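Local coordinates for conserved membrane protein (Chlamydia abortus, PDB 6GZU) that combines deubiquitinase and acetyltransferase activities as a secreted effector and induces fragmentation of the Golgi, at residues 142-147 and 188-193; 98-103 and 137-142; 50-55 and 166-171; 32-37 and 215-220. All coordinates share one frame; numbering follows the deposited sequence.

How the contacts relate
Contacts 1 and 2 lie in one mixed sheet, with centres 9 Å apart; they share Leu142, and the strands 134-141 and 146-150 join them side by side. Contact 3 packs two helices over the sheet face of Tyr103, Val138 and Val147. Contact 4 lies by the other face, where Tyr215 and Asp220 reach Asn141, Glu146 and Arg144 of contacts 1 and 2. Contacts 3 and 4 do not touch, their nearest atoms being about 12 Å apart. The zinc site of His60, Cys78, His80 and Cys95 adjoins contact 2, the metal being about 8 Å from the Phe98 side chain. Leu137, also in contact 2, lies near a probable catalytic triad (Cys204, His134, Asp151).

Contact 1: residues 142-147 and 188-193; sequences LDRREV and IVKKVI
Lys190 and Glu146 meet in a salt bridge, NZ of Lys190 lying 2.9 Å from OE1 of Glu146 on the syn side, though 31° out of the carboxylate plane. Arg144 NE approaches from the opposite face of that plane, 3.1 Å from Glu146 OE1, and two cationic donors thus grip one oxygen. The two long basic chains cross at about a right angle, bringing Arg144 NH2 within 3.5 Å of Lys190 NZ. The shared carboxylate, a water that accepts from both nitrogens and donates to Glu146 OE2, and Asp220, which pairs with Arg144, should offset this repulsion; Tyr215 OH also bonds to Glu146 OE2. Nearer the backbone, Glu146 CB packs against Ile188 CG2 at 3.5 Å. Val147 and Val189, beta-branched and so at ease in strands, point to the other face, where both touch helix 159-174. The backbones pair through Val147 N to Ile188 O (2.8 Å) and Lys190 N to Val147 O (2.9 Å). Arg145 and Glu146 together face Asn141 as a G1 beta bulge, with positive phi at Arg145. Strand 146-150, helix 159-174 and strand 188-191 form a beta-alpha-beta crossover at one edge of the catalytic-domain sheet.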
# COMPACT_ATOMS: atom_id res chain seq x y z
N LEU A 142 2.99 -11.58 -4.43
CA LEU A 142 3.86 -12.74 -4.29
C LEU A 142 3.70 -13.72 -5.47
O LEU A 142 4.66 -14.43 -5.84
CB LEU A 142 3.57 -13.48 -2.97
CG LEU A 142 3.76 -12.70 -1.64
CD1 LEU A 142 3.37 -13.58 -0.47
CD2 LEU A 142 5.23 -12.24 -1.50
N ASP A 143 2.50 -13.78 -6.04
CA ASP A 143 2.23 -14.72 -7.13
C ASP A 143 2.96 -14.29 -8.40
O ASP A 143 3.51 -15.12 -9.13
CB ASP A 143 0.72 -14.82 -7.41
CG ASP A 143 -0.02 -15.67 -6.39
OD1 ASP A 143 0.49 -16.75 -5.98
OD2 ASP A 143 -1.12 -15.26 -6.00
N ARG A 144 3.01 -12.97 -8.62
CA ARG A 144 3.62 -12.43 -9.84
C ARG A 144 5.08 -12.02 -9.64
O ARG A 144 5.77 -11.66 -10.61
CB ARG A 144 2.79 -11.24 -10.39
CG ARG A 144 1.49 -11.71 -11.04
CD ARG A 144 0.57 -10.57 -11.33
NE ARG A 144 1.11 -9.67 -12.33
CZ ARG A 144 0.87 -9.74 -13.65
NH1 ARG A 144 0.14 -10.73 -14.15
NH2 ARG A 144 1.36 -8.81 -14.46
N ARG A 145 5.56 -12.14 -8.40
CA ARG A 145 6.95 -11.76 -8.03
C ARG A 145 7.24 -10.34 -8.52
O ARG A 145 8.22 -10.08 -9.28
CB ARG A 145 7.99 -12.75 -8.55
CG ARG A 145 7.74 -14.13 -8.01
CD ARG A 145 8.90 -15.07 -8.46
NE ARG A 145 10.08 -14.98 -7.63
CZ ARG A 145 11.21 -14.40 -7.97
NH1 ARG A 145 11.30 -13.67 -9.09
NH2 ARG A 145 12.26 -14.47 -7.14
N GLU A 146 6.38 -9.41 -8.09
CA GLU A 146 6.55 -8.03 -8.51
C GLU A 146 6.30 -7.10 -7.36
O GLU A 146 5.48 -7.38 -6.46
CB GLU A 146 5.62 -7.70 -9.70
CG GLU A 146 4.13 -7.74 -9.40
CD GLU A 146 3.21 -7.62 -10.63
OE1 GLU A 146 3.66 -7.92 -11.75
OE2 GLU A 146 2.03 -7.17 -10.52
N VAL A 147 6.97 -5.95 -7.45
CA VAL A 147 6.71 -4.80 -6.58
C VAL A 147 6.24 -3.69 -7.48
O VAL A 147 6.99 -3.22 -8.35
CB VAL A 147 8.01 -4.40 -5.79
CG1 VAL A 147 7.74 -3.18 -4.86
CG2 VAL A 147 8.59 -5.58 -5.01
N ILE A 188 10.43 -8.22 -9.96
CA ILE A 188 10.47 -7.07 -10.87
C ILE A 188 9.85 -5.85 -10.21
O ILE A 188 8.85 -6.00 -9.52
CB ILE A 188 9.78 -7.42 -12.19
CG1 ILE A 188 9.95 -6.30 -13.20
CG2 ILE A 188 8.28 -7.71 -11.97
CD1 ILE A 188 9.50 -6.69 -14.57
N VAL A 189 10.46 -4.68 -10.38
CA VAL A 189 9.89 -3.42 -9.92
C VAL A 189 9.22 -2.73 -11.10
O VAL A 189 9.83 -2.47 -12.15
CB VAL A 189 10.99 -2.49 -9.32
CG1 VAL A 189 10.40 -1.08 -8.93
CG2 VAL A 189 11.66 -3.16 -8.10
N LYS A 190 7.96 -2.35 -10.91
CA LYS A 190 7.20 -1.66 -11.95
C LYS A 190 6.68 -0.31 -11.40
O LYS A 190 5.80 -0.30 -10.54
CB LYS A 190 5.97 -2.51 -12.37
CG LYS A 190 6.32 -3.88 -12.97
CD LYS A 190 5.06 -4.69 -13.34
CE LYS A 190 5.46 -5.96 -14.09
NZ LYS A 190 4.28 -6.88 -14.34
N LYS A 191 7.25 0.80 -11.85
CA LYS A 191 6.75 2.11 -11.48
C LYS A 191 5.80 2.46 -12.63
O LYS A 191 6.21 2.98 -13.68
CB LYS A 191 7.93 3.09 -11.36
CG LYS A 191 8.92 2.65 -10.21
CD LYS A 191 10.09 3.63 -10.06
CE LYS A 191 9.71 4.95 -9.36
NZ LYS A 191 10.86 5.92 -9.37
N VAL A 192 4.50 2.22 -12.42
CA VAL A 192 3.58 2.06 -13.55
C VAL A 192 3.12 3.36 -14.19
O VAL A 192 2.76 3.35 -15.37
CB VAL A 192 2.33 1.23 -13.17
CG1 VAL A 192 2.78 -0.23 -12.91
CG2 VAL A 192 1.61 1.85 -11.97
N ILE A 193 3.14 4.48 -13.46
CA ILE A 193 2.70 5.77 -14.04
C ILE A 193 3.93 6.53 -14.54
O ILE A 193 4.81 6.93 -13.75
CB ILE A 193 1.97 6.61 -12.97
CG1 ILE A 193 0.83 5.81 -12.36
CG2 ILE A 193 1.49 7.95 -13.52
CD1 ILE A 193 -0.09 5.21 -13.42
O HOH W 1 1.51 -6.09 -13.08

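Contact 2: residues 98-103 and 137-142; sequences FRIYAY and LVIVNL
Ile100 and Ile139 lie side by side, pointing the same way, their CG2 methyls 3.6 Å apart. The other branch of Ile100 runs beside the Asn141 amide, with CD1 of Ile100 3.9 Å from ND2 of Asn141, a nitrogen that bonds to Tyr215. Beyond these bumps, Ala102 presents a mere methyl, and Leu137 bends into the hollow: its CD1 lies 4.1 Å from Ala102 CB and 3.4 Å from Tyr103 O. Leu212, Phe211 and Leu216 of helix 204-217 cover this face.

The reverse face alternates broad rings with compact valines. Tyr101 and Tyr103 both turn CG anti to their carbonyl carbon (chi1 -68° and -66°), which sets CG beside the backbone N. Val138 O lies at the edge of the Tyr103 ring, 3.6 Å from its CD1. Tyr101 stacks on Phe38, while Tyr103 packs on Ile51 and Val55 and bonds to Asp58 through its hydroxyl. At the end, Leu142 sets CB over the centre of the Arg99 guanidinium, 3.9 Å above its plane, and turns CD1 to Tyr101 CE1 at 4.0 Å; Asp143 pairs with the charge of Arg99.

Reciprocal backbone bonds join Tyr101 to Val140 and Tyr103 to Val138, and Leu142 N closes the ladder on Arg99 O. These are adjacent antiparallel strands within the mixed sheet of a CE-clan catalytic domain, with Leu137 near the probable Cys-His-Asp triad.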
# COMPACT_ATOMS: atom_id res chain seq x y z
N PHE A 98 -2.15 -14.61 2.71
CA PHE A 98 -2.41 -13.57 1.72
C PHE A 98 -1.44 -13.63 0.55
O PHE A 98 -0.31 -14.17 0.70
CB PHE A 98 -2.33 -12.21 2.39
CG PHE A 98 -3.38 -12.01 3.43
CD1 PHE A 98 -4.67 -11.67 3.03
CD2 PHE A 98 -3.11 -12.14 4.78
CE1 PHE A 98 -5.67 -11.47 3.96
CE2 PHE A 98 -4.13 -11.96 5.72
CZ PHE A 98 -5.40 -11.58 5.29
N ARG A 99 -1.79 -13.00 -0.59
CA ARG A 99 -0.92 -13.01 -1.77
C ARG A 99 -0.55 -11.64 -2.30
O ARG A 99 0.49 -11.47 -2.95
CB ARG A 99 -1.61 -13.75 -2.91
CG ARG A 99 -1.96 -15.18 -2.55
CD ARG A 99 -0.74 -15.95 -2.01
NE ARG A 99 0.25 -16.24 -3.06
CZ ARG A 99 1.44 -16.79 -2.82
NH1 ARG A 99 1.79 -17.03 -1.56
NH2 ARG A 99 2.28 -17.10 -3.82
N ILE A 100 -1.38 -10.65 -2.02
CA ILE A 100 -1.17 -9.30 -2.52
C ILE A 100 -1.20 -8.37 -1.31
O ILE A 100 -2.17 -8.40 -0.51
CB ILE A 100 -2.25 -8.89 -3.54
CG1 ILE A 100 -2.24 -9.87 -4.73
CG2 ILE A 100 -2.03 -7.42 -3.97
CD1 ILE A 100 -3.29 -9.65 -5.74
N TYR A 101 -0.15 -7.56 -1.16
CA TYR A 101 0.02 -6.69 0.00
C TYR A 101 0.09 -5.27 -0.50
O TYR A 101 1.00 -4.92 -1.24
CB TYR A 101 1.32 -7.05 0.74
CG TYR A 101 1.28 -8.41 1.41
CD1 TYR A 101 1.21 -9.59 0.66
CD2 TYR A 101 1.37 -8.53 2.82
CE1 TYR A 101 1.15 -10.84 1.31
CE2 TYR A 101 1.35 -9.77 3.47
CZ TYR A 101 1.23 -10.91 2.70
OH TYR A 101 1.16 -12.15 3.32
N ALA A 102 -0.86 -4.42 -0.11
CA ALA A 102 -0.92 -3.08 -0.67
C ALA A 102 -0.77 -1.99 0.39
O ALA A 102 -1.62 -1.93 1.30
CB ALA A 102 -2.19 -2.88 -1.49
N TYR A 103 0.23 -1.12 0.26
CA TYR A 103 0.60 -0.17 1.30
C TYR A 103 0.46 1.25 0.85
O TYR A 103 1.19 1.72 -0.03
CB TYR A 103 2.10 -0.34 1.63
CG TYR A 103 2.43 -1.68 2.25
CD1 TYR A 103 2.62 -2.82 1.45
CD2 TYR A 103 2.47 -1.81 3.64
CE1 TYR A 103 2.88 -4.06 2.05
CE2 TYR A 103 2.70 -3.04 4.25
CZ TYR A 103 2.88 -4.16 3.46
OH TYR A 103 3.13 -5.36 4.10
N LEU A 137 1.25 4.35 -3.61
CA LEU A 137 0.88 2.98 -3.22
C LEU A 137 2.01 2.03 -3.62
O LEU A 137 2.47 2.08 -4.76
CB LEU A 137 -0.41 2.57 -3.95
CG LEU A 137 -0.94 1.17 -3.63
CD1 LEU A 137 -1.41 1.13 -2.17
CD2 LEU A 137 -2.06 0.76 -4.60
N VAL A 138 2.40 1.13 -2.72
CA VAL A 138 3.38 0.07 -3.06
C VAL A 138 2.60 -1.23 -2.92
O VAL A 138 2.02 -1.54 -1.86
CB VAL A 138 4.57 0.09 -2.09
CG1 VAL A 138 5.47 -1.17 -2.27
CG2 VAL A 138 5.40 1.35 -2.28
N ILE A 139 2.58 -2.03 -3.98
CA ILE A 139 1.93 -3.33 -3.94
C ILE A 139 3.01 -4.42 -4.04
O ILE A 139 3.85 -4.40 -4.97
CB ILE A 139 0.97 -3.52 -5.13
CG1 ILE A 139 -0.09 -2.41 -5.18
CG2 ILE A 139 0.32 -4.96 -5.06
CD1 ILE A 139 -0.90 -2.40 -6.47
N VAL A 140 2.99 -5.40 -3.15
CA VAL A 140 3.82 -6.60 -3.26
C VAL A 140 2.89 -7.71 -3.69
O VAL A 140 1.90 -8.01 -3.00
CB VAL A 140 4.52 -6.92 -1.93
CG1 VAL A 140 5.21 -8.30 -2.00
CG2 VAL A 140 5.52 -5.81 -1.60
N ASN A 141 3.18 -8.32 -4.83
CA ASN A 141 2.38 -9.43 -5.36
C ASN A 141 3.26 -10.66 -5.36
O ASN A 141 4.21 -10.77 -6.16
CB ASN A 141 1.83 -9.10 -6.76
CG ASN A 141 0.87 -10.14 -7.28
OD1 ASN A 141 1.07 -11.34 -7.09
ND2 ASN A 141 -0.16 -9.70 -7.99
N LEU A 142 2.99 -11.58 -4.43
CA LEU A 142 3.86 -12.74 -4.29
C LEU A 142 3.70 -13.72 -5.47
O LEU A 142 4.66 -14.43 -5.84
CB LEU A 142 3.57 -13.48 -2.97
CG LEU A 142 3.76 -12.70 -1.64
CD1 LEU A 142 3.37 -13.58 -0.47
CD2 LEU A 142 5.23 -12.24 -1.50

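Contact 3: residues 50-55 and 166-171; sequences SIERAV and LNSIAT
Glu52 OE2 takes a hydrogen bond from Ser168 OG at 2.7 Å, on the syn side but 34° out of the carboxylate plane. The serine has two conformers, so this bond describes one of them. Arg172 NE, one helical turn beyond Ser168, forms a salt bridge to the same Glu52 oxygen. Glu52 reaches there with CG anti to its backbone N (chi1 173°) and the rest of the chain extended.

Inward of this polar pair, Ile169 does the packing. It slides past Glu52 in the opposite direction, its CG1 3.8 Å from Glu52 CB, the glutamate's aliphatic stem serving as a hydrophobic wall. The tip rests against helix 51-58: CD1 of Ile169 lies 3.8 Å from Glu52 CA, 4.1 Å from Ile51 CG1 and 4.1 Å from Val55 CG2. Ile51 and Val55 cross Ile169 at about a right angle and, being one turn apart, meet the same methyl from one side.

The segment axes come within 9.7 Å and run at 25° in the same general direction. Both helices pack on one face of the sheet: Ile51 and Val55 rest on Tyr103 of strand 100-107, Ile169 and Ala170 on Val147 of strand 146-150, and Ala170 also on Val189 of strand 188-191.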
# COMPACT_ATOMS: atom_id res chain seq x y z
N SER A 50 10.14 3.75 5.82
CA SER A 50 9.60 2.69 6.68
C SER A 50 8.96 1.56 5.91
O SER A 50 8.68 0.49 6.49
CB SER A 50 8.61 3.26 7.68
OG SER A 50 7.44 3.65 7.00
N ILE A 51 8.76 1.72 4.60
CA ILE A 51 8.00 0.71 3.84
C ILE A 51 8.72 -0.67 3.81
O ILE A 51 8.05 -1.67 3.95
CB ILE A 51 7.66 1.23 2.40
CG1 ILE A 51 6.87 0.22 1.59
CG2 ILE A 51 8.92 1.62 1.63
CD1 ILE A 51 5.50 -0.17 2.16
N GLU A 52 10.04 -0.72 3.69
CA GLU A 52 10.68 -2.03 3.60
C GLU A 52 10.47 -2.80 4.91
O GLU A 52 10.14 -4.01 4.90
CB GLU A 52 12.17 -1.91 3.27
CG GLU A 52 12.88 -3.26 3.33
CD GLU A 52 14.33 -3.13 3.01
OE1 GLU A 52 14.97 -2.08 3.32
OE2 GLU A 52 14.88 -4.07 2.42
N ARG A 53 10.71 -2.13 6.04
CA ARG A 53 10.52 -2.78 7.36
C ARG A 53 9.08 -3.25 7.52
O ARG A 53 8.82 -4.36 8.03
CB ARG A 53 10.96 -1.84 8.50
CG ARG A 53 10.79 -2.35 9.92
CD ARG A 53 11.72 -3.48 10.24
NE ARG A 53 13.13 -3.09 10.11
CZ ARG A 53 13.88 -2.57 11.09
NH1 ARG A 53 13.36 -2.34 12.31
NH2 ARG A 53 15.16 -2.27 10.84
N ALA A 54 8.10 -2.45 7.07
CA ALA A 54 6.70 -2.85 7.18
C ALA A 54 6.39 -4.10 6.38
O ALA A 54 5.73 -5.06 6.87
CB ALA A 54 5.77 -1.69 6.77
N VAL A 55 6.87 -4.15 5.15
CA VAL A 55 6.68 -5.32 4.31
C VAL A 55 7.33 -6.55 4.92
O VAL A 55 6.71 -7.63 4.99
CB VAL A 55 7.29 -5.05 2.90
CG1 VAL A 55 7.35 -6.34 2.09
CG2 VAL A 55 6.49 -3.97 2.16
N LEU A 166 12.14 0.34 -3.06
CA LEU A 166 11.48 -0.62 -3.95
C LEU A 166 12.44 -1.76 -4.26
O LEU A 166 12.04 -2.92 -4.29
CB LEU A 166 11.02 0.05 -5.24
CG LEU A 166 9.98 1.17 -5.05
CD1 LEU A 166 9.71 1.75 -6.42
CD2 LEU A 166 8.69 0.68 -4.39
N ASN A 167 13.70 -1.42 -4.55
CA ASN A 167 14.65 -2.42 -5.05
C ASN A 167 15.17 -3.27 -3.93
O ASN A 167 15.47 -4.46 -4.15
CB ASN A 167 15.76 -1.74 -5.87
CG ASN A 167 15.24 -1.27 -7.17
OD1 ASN A 167 14.84 -0.06 -7.34
ND2 ASN A 167 15.15 -2.17 -8.11
N SER A 168 15.24 -2.71 -2.72
CA SER A 168 15.67 -3.53 -1.61
C SER A 168 14.57 -4.54 -1.26
O SER A 168 14.85 -5.74 -1.02
CB SER A 168 16.03 -2.64 -0.44
OG SER A 168 16.67 -3.37 0.57
N ILE A 169 13.31 -4.12 -1.24
CA ILE A 169 12.22 -5.07 -1.05
C ILE A 169 12.29 -6.13 -2.14
O ILE A 169 12.16 -7.34 -1.84
CB ILE A 169 10.86 -4.32 -1.13
CG1 ILE A 169 10.71 -3.41 0.10
CG2 ILE A 169 9.68 -5.32 -1.25
CD1 ILE A 169 9.58 -2.35 -0.07
N ALA A 170 12.43 -5.72 -3.40
CA ALA A 170 12.39 -6.72 -4.50
C ALA A 170 13.50 -7.74 -4.32
O ALA A 170 13.29 -8.95 -4.58
CB ALA A 170 12.56 -6.02 -5.83
N THR A 171 14.70 -7.27 -3.94
CA THR A 171 15.85 -8.15 -3.79
C THR A 171 15.65 -9.10 -2.61
O THR A 171 15.88 -10.32 -2.72
CB THR A 171 17.10 -7.32 -3.61
OG1 THR A 171 17.31 -6.60 -4.83
CG2 THR A 171 18.35 -8.24 -3.34

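Contact 4: residues 32-37 and 215-220; sequences EKHSDL and YLDNPD
Asp217 OD2 accepts from Lys33 NZ at 3.0 Å through its syn lone pair, on the side of the other oxygen, and the same NZ donates more weakly to Asp217 OD1 at 3.3 Å. The two side chains cross at about a right angle, and lysine suits the exposed place because its chain, with CG anti to the backbone N (chi1 176°) and extended beyond, can span the distance. Asp217 OD1 also lies at the edge of the His34 ring, in its plane, 3.4 Å from CE1; the nearby negative charge would tend to polarise that C-H. Ring and carboxylate planes stand 57° apart. The faces of His34 meet carbon instead: Leu216 CB makes a CH-pi contact 3.6 Å from the ring centroid, and Lys33 CG lies over the opposite face.

His34 O accepts from Leu37 N at 3.1 Å, which closes a type I beta turn between helix 20-33 and strand 37-38, the outermost strand of the mixed sheet on this side. Buried Leu37 then leads inward, its CD2 3.9 Å from Leu216 CD1 of helix 204-217, and both leucines pack on Ile100. Asp36 O, in the same turn, bonds to Arg99 N. Both carboxylate oxygens of Glu32 accept backbone N-H groups, from Thr248 and Gln249.

Further along the chain, Asn218 OD1 accepts from Asp220 N at 3.0 Å in an Asx turn, the donor standing well above the amide carbonyl plane.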
# COMPACT_ATOMS: atom_id res chain seq x y z
N GLU A 32 -12.84 -7.33 1.16
CA GLU A 32 -14.06 -8.13 1.25
C GLU A 32 -14.34 -8.81 -0.09
O GLU A 32 -14.96 -9.86 -0.14
CB GLU A 32 -15.26 -7.28 1.70
CG GLU A 32 -15.07 -6.75 3.09
CD GLU A 32 -16.31 -6.17 3.72
OE1 GLU A 32 -17.32 -5.86 3.01
OE2 GLU A 32 -16.26 -6.03 4.96
N LYS A 33 -13.87 -8.18 -1.16
CA LYS A 33 -14.03 -8.75 -2.50
C LYS A 33 -12.88 -9.70 -2.86
O LYS A 33 -13.09 -10.72 -3.55
CB LYS A 33 -14.07 -7.62 -3.51
CG LYS A 33 -14.16 -8.08 -4.92
CD LYS A 33 -14.33 -6.91 -5.85
CE LYS A 33 -14.48 -7.43 -7.27
NZ LYS A 33 -14.22 -6.39 -8.30
N HIS A 34 -11.70 -9.41 -2.33
CA HIS A 34 -10.46 -10.12 -2.68
C HIS A 34 -9.85 -10.69 -1.42
O HIS A 34 -9.16 -10.00 -0.69
CB HIS A 34 -9.49 -9.14 -3.35
CG HIS A 34 -10.00 -8.59 -4.64
ND1 HIS A 34 -10.04 -9.32 -5.81
CD2 HIS A 34 -10.52 -7.37 -4.94
CE1 HIS A 34 -10.57 -8.58 -6.77
NE2 HIS A 34 -10.86 -7.39 -6.27
N SER A 35 -10.15 -11.96 -1.14
CA SER A 35 -9.67 -12.56 0.09
C SER A 35 -8.15 -12.70 0.16
O SER A 35 -7.60 -12.93 1.23
CB SER A 35 -10.33 -13.91 0.32
OG SER A 35 -9.99 -14.83 -0.70
N ASP A 36 -7.45 -12.57 -0.97
CA ASP A 36 -5.99 -12.65 -1.04
C ASP A 36 -5.31 -11.34 -0.68
O ASP A 36 -4.08 -11.27 -0.64
CB ASP A 36 -5.55 -12.99 -2.47
CG ASP A 36 -5.73 -14.44 -2.82
OD1 ASP A 36 -5.83 -15.29 -1.90
OD2 ASP A 36 -5.76 -14.74 -4.04
N LEU A 37 -6.08 -10.27 -0.47
CA LEU A 37 -5.48 -8.97 -0.21
C LEU A 37 -5.22 -8.75 1.26
O LEU A 37 -6.16 -8.80 2.07
CB LEU A 37 -6.43 -7.88 -0.68
CG LEU A 37 -6.00 -6.43 -0.43
CD1 LEU A 37 -4.78 -6.10 -1.29
CD2 LEU A 37 -7.14 -5.41 -0.71
N TYR A 215 -6.42 -2.92 -10.44
CA TYR A 215 -5.28 -3.85 -10.42
C TYR A 215 -5.70 -5.21 -9.92
O TYR A 215 -5.21 -6.23 -10.44
CB TYR A 215 -4.13 -3.29 -9.55
CG TYR A 215 -2.97 -4.23 -9.33
CD1 TYR A 215 -2.99 -5.13 -8.27
CD2 TYR A 215 -1.84 -4.20 -10.15
CE1 TYR A 215 -1.93 -5.99 -8.06
CE2 TYR A 215 -0.80 -5.08 -9.95
CZ TYR A 215 -0.85 -5.98 -8.90
OH TYR A 215 0.19 -6.85 -8.65
N LEU A 216 -6.55 -5.25 -8.90
CA LEU A 216 -6.92 -6.54 -8.30
C LEU A 216 -7.81 -7.37 -9.25
O LEU A 216 -7.89 -8.61 -9.12
CB LEU A 216 -7.63 -6.33 -6.93
CG LEU A 216 -6.66 -5.84 -5.82
CD1 LEU A 216 -7.45 -5.44 -4.58
CD2 LEU A 216 -5.63 -6.94 -5.44
N ASP A 217 -8.49 -6.71 -10.19
CA ASP A 217 -9.21 -7.43 -11.24
C ASP A 217 -8.35 -7.77 -12.46
O ASP A 217 -8.61 -8.73 -13.17
CB ASP A 217 -10.46 -6.66 -11.69
CG ASP A 217 -11.57 -6.70 -10.64
OD1 ASP A 217 -11.65 -7.69 -9.87
OD2 ASP A 217 -12.35 -5.75 -10.57
N ASN A 218 -7.30 -6.98 -12.66
CA ASN A 218 -6.39 -7.17 -13.80
C ASN A 218 -5.03 -6.57 -13.46
O ASN A 218 -4.86 -5.37 -13.51
CB ASN A 218 -6.95 -6.47 -15.04
CG ASN A 218 -5.97 -6.46 -16.20
OD1 ASN A 218 -4.95 -7.18 -16.21
ND2 ASN A 218 -6.27 -5.61 -17.19
N PRO A 219 -4.06 -7.39 -13.06
CA PRO A 219 -2.79 -6.81 -12.61
C PRO A 219 -1.98 -6.15 -13.70
O PRO A 219 -1.01 -5.46 -13.38
CB PRO A 219 -2.01 -8.00 -12.06
CG PRO A 219 -2.66 -9.17 -12.73
CD PRO A 219 -4.11 -8.84 -12.87
N ASP A 220 -2.37 -6.32 -14.95
CA ASP A 220 -1.77 -5.54 -16.05
C ASP A 220 -2.43 -4.18 -16.30
O ASP A 220 -2.06 -3.48 -17.24
CB ASP A 220 -1.73 -6.34 -17.34
CG ASP A 220 -0.84 -7.54 -17.23
OD1 ASP A 220 0.33 -7.37 -16.82
OD2 ASP A 220 -1.33 -8.66 -17.49